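Local coordinates for protein PHO85 cyclin-10 (PDB 4KRD) that partners the cyclin-dependent kinase PHO85, the holoenzyme phosphorylating glycogen synthase GSY2 and so restraining glycogen accumulation under favorable growth conditions, at residues B[82-87]-B[135-140]. Numbering follows the deposited sequence.
Sequences LSSADF and RMIIAA
Phe87 drives its ring edge against Ile138, a compact example of how one aromatic side chain can join two helices. CE2 and CZ of Phe87 both stand 3.6 Å from Ile138 CG1, which lies near the ring plane, and CD1 of Ile138 reaches to within 3.9 Å of Phe87 CZ. With CG anti to the backbone N (chi1 -174°), the ring extends from the first turn of helix 84-95 to helix 130-148. There Ile137 comes at it obliquely, its CG2 methyl 4.0 Å from Phe87 CD2. Both helices belong to the cyclin domain, a largely helical fold; Ile138 also leans on Leu169 of helix 166-180, and His134, on helix 130-148 as well, meets the Phe87 ring. Shortening the side chain to an alanine here would probably open a gap beside Ile138 and leave Ile137 CG2 without its aromatic neighbour. Toward the start of helix 84-95 the packing thins: Ile137 CD1 merely approaches the partly exposed Ser84, 3.9 Å from its OG. Farther from helix 130-148, Ser83 caps helix 84-95, its OG accepting a hydrogen bond from Asp86 N at 3.3 Å, and Asp86 OD1 forms a salt bridge with Lys89.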
ATOM      1  N   LEU B  82     -17.664 -23.607 -17.669  1.00 50.99           N
ATOM      2  CA  LEU B  82     -18.078 -22.385 -18.346  1.00 48.60           C
ATOM      3  C   LEU B  82     -16.968 -21.823 -19.236  1.00 51.18           C
ATOM      4  O   LEU B  82     -15.784 -21.968 -18.934  1.00 52.22           O
ATOM      5  CB  LEU B  82     -18.499 -21.335 -17.319  1.00 50.66           C
ATOM      6  CG  LEU B  82     -19.646 -21.673 -16.361  1.00 57.74           C
ATOM      7  CD1 LEU B  82     -19.852 -20.539 -15.363  1.00 48.64           C
ATOM      8  CD2 LEU B  82     -20.942 -21.966 -17.107  1.00 55.04           C
ATOM      9  N   SER B  83     -17.351 -21.182 -20.337  1.00 47.93           N
ATOM     10  CA  SER B  83     -16.382 -20.500 -21.185  1.00 53.11           C
ATOM     11  C   SER B  83     -15.795 -19.330 -20.406  1.00 48.89           C
ATOM     12  O   SER B  83     -16.314 -18.972 -19.351  1.00 47.28           O
ATOM     13  CB  SER B  83     -17.055 -19.981 -22.455  1.00 51.35           C
ATOM     14  OG  SER B  83     -18.086 -19.065 -22.139  1.00 52.22           O
ATOM     15  N   SER B  84     -14.732 -18.721 -20.925  1.00 52.09           N
ATOM     16  CA  SER B  84     -14.162 -17.532 -20.283  1.00 52.10           C
ATOM     17  C   SER B  84     -15.188 -16.417 -20.113  1.00 50.76           C
ATOM     18  O   SER B  84     -15.282 -15.802 -19.046  1.00 49.81           O
ATOM     19  CB  SER B  84     -12.963 -16.996 -21.072  1.00 45.86           C
ATOM     20  OG  SER B  84     -11.875 -17.882 -20.983  1.00 53.18           O
ATOM     21  N   ALA B  85     -15.950 -16.146 -21.170  1.00 48.08           N
ATOM     22  CA  ALA B  85     -16.921 -15.057 -21.138  1.00 49.31           C
ATOM     23  C   ALA B  85     -18.014 -15.321 -20.107  1.00 51.32           C
ATOM     24  O   ALA B  85     -18.391 -14.428 -19.355  1.00 51.88           O
ATOM     25  CB  ALA B  85     -17.519 -14.834 -22.514  1.00 55.59           C
ATOM     26  N   ASP B  86     -18.509 -16.557 -20.062  1.00 48.94           N
ATOM     27  CA  ASP B  86     -19.579 -16.907 -19.132  1.00 48.40           C
ATOM     28  C   ASP B  86     -19.072 -16.967 -17.690  1.00 46.77           C
ATOM     29  O   ASP B  86     -19.805 -16.656 -16.754  1.00 46.12           O
ATOM     30  CB  ASP B  86     -20.219 -18.251 -19.506  1.00 52.72           C
ATOM     31  CG  ASP B  86     -20.971 -18.203 -20.833  1.00 60.56           C
ATOM     32  OD1 ASP B  86     -21.381 -17.100 -21.256  1.00 58.51           O
ATOM     33  OD2 ASP B  86     -21.155 -19.278 -21.451  1.00 61.69           O
ATOM     34  N   PHE B  87     -17.825 -17.389 -17.516  1.00 49.02           N
ATOM     35  CA  PHE B  87     -17.224 -17.462 -16.192  1.00 46.75           C
ATOM     36  C   PHE B  87     -17.104 -16.054 -15.623  1.00 43.95           C
ATOM     37  O   PHE B  87     -17.401 -15.807 -14.452  1.00 45.96           O
ATOM     38  CB  PHE B  87     -15.855 -18.126 -16.273  1.00 44.56           C
ATOM     39  CG  PHE B  87     -15.220 -18.378 -14.937  1.00 44.94           C
ATOM     40  CD1 PHE B  87     -15.946 -18.971 -13.913  1.00 47.96           C
ATOM     41  CD2 PHE B  87     -13.884 -18.053 -14.716  1.00 42.10           C
ATOM     42  CE1 PHE B  87     -15.363 -19.221 -12.674  1.00 47.47           C
ATOM     43  CE2 PHE B  87     -13.287 -18.301 -13.487  1.00 43.26           C
ATOM     44  CZ  PHE B  87     -14.034 -18.886 -12.455  1.00 44.10           C
ATOM     45  N   ARG B 135      -7.868 -20.610 -14.566  1.00 33.88           N
ATOM     46  CA  ARG B 135      -7.242 -20.365 -13.272  1.00 37.96           C
ATOM     47  C   ARG B 135      -6.539 -19.010 -13.234  1.00 35.05           C
ATOM     48  O   ARG B 135      -6.416 -18.408 -12.169  1.00 32.28           O
ATOM     49  CB  ARG B 135      -6.266 -21.492 -12.922  1.00 34.67           C
ATOM     50  CG  ARG B 135      -6.962 -22.807 -12.570  1.00 38.32           C
ATOM     51  CD  ARG B 135      -5.949 -23.870 -12.164  1.00 41.88           C
ATOM     52  NE  ARG B 135      -6.600 -25.102 -11.732  1.00 40.27           N
ATOM     53  CZ  ARG B 135      -5.960 -26.151 -11.235  1.00 42.03           C
ATOM     54  NH1 ARG B 135      -4.642 -26.125 -11.091  1.00 41.85           N
ATOM     55  NH2 ARG B 135      -6.646 -27.226 -10.867  1.00 50.98           N
ATOM     56  N   MET B 136      -6.070 -18.548 -14.392  1.00 36.74           N
ATOM     57  CA  MET B 136      -5.458 -17.223 -14.498  1.00 36.91           C
ATOM     58  C   MET B 136      -6.469 -16.114 -14.209  1.00 36.13           C
ATOM     59  O   MET B 136      -6.155 -15.127 -13.545  1.00 35.60           O
ATOM     60  CB  MET B 136      -4.846 -17.029 -15.885  1.00 39.51           C
ATOM     61  CG  MET B 136      -4.149 -15.689 -16.089  1.00 45.86           C
ATOM     62  SD  MET B 136      -2.688 -15.447 -15.045  1.00 48.02           S
ATOM     63  CE  MET B 136      -1.641 -16.783 -15.622  1.00 39.11           C
ATOM     64  N   ILE B 137      -7.680 -16.275 -14.725  1.00 29.48           N
ATOM     65  CA  ILE B 137      -8.764 -15.327 -14.476  1.00 33.01           C
ATOM     66  C   ILE B 137      -9.096 -15.244 -12.992  1.00 31.95           C
ATOM     67  O   ILE B 137      -9.223 -14.159 -12.431  1.00 35.78           O
ATOM     68  CB  ILE B 137     -10.028 -15.713 -15.274  1.00 35.84           C
ATOM     69  CG1 ILE B 137      -9.820 -15.394 -16.757  1.00 36.57           C
ATOM     70  CG2 ILE B 137     -11.246 -14.986 -14.745  1.00 35.12           C
ATOM     71  CD1 ILE B 137     -10.861 -16.026 -17.680  1.00 38.78           C
ATOM     72  N   ILE B 138      -9.248 -16.402 -12.367  1.00 31.67           N
ATOM     73  CA  ILE B 138      -9.470 -16.483 -10.932  1.00 34.01           C
ATOM     74  C   ILE B 138      -8.417 -15.685 -10.146  1.00 33.24           C
ATOM     75  O   ILE B 138      -8.756 -14.833  -9.328  1.00 30.84           O
ATOM     76  CB  ILE B 138      -9.465 -17.947 -10.488  1.00 32.56           C
ATOM     77  CG1 ILE B 138     -10.672 -18.677 -11.097  1.00 34.13           C
ATOM     78  CG2 ILE B 138      -9.523 -18.063  -8.971  1.00 32.74           C
ATOM     79  CD1 ILE B 138     -10.763 -20.124 -10.675  1.00 40.08           C
ATOM     80  N   ALA B 139      -7.146 -15.964 -10.403  1.00 32.57           N
ATOM     81  CA  ALA B 139      -6.047 -15.296  -9.685  1.00 36.03           C
ATOM     82  C   ALA B 139      -5.987 -13.788  -9.918  1.00 28.18           C
ATOM     83  O   ALA B 139      -5.803 -13.004  -8.970  1.00 28.56           O
ATOM     84  CB  ALA B 139      -4.709 -15.947 -10.067  1.00 31.97           C
ATOM     85  N   ALA B 140      -6.132 -13.364 -11.178  1.00 28.68           N
ATOM     86  CA  ALA B 140      -5.996 -11.945 -11.518  1.00 31.19           C
ATOM     87  C   ALA B 140      -7.129 -11.119 -10.927  1.00 33.72           C
ATOM     88  O   ALA B 140      -6.922  -9.988 -10.470  1.00 30.59           O
ATOM     89  CB  ALA B 140      -5.909 -11.755 -13.035  1.00 31.13           C
TER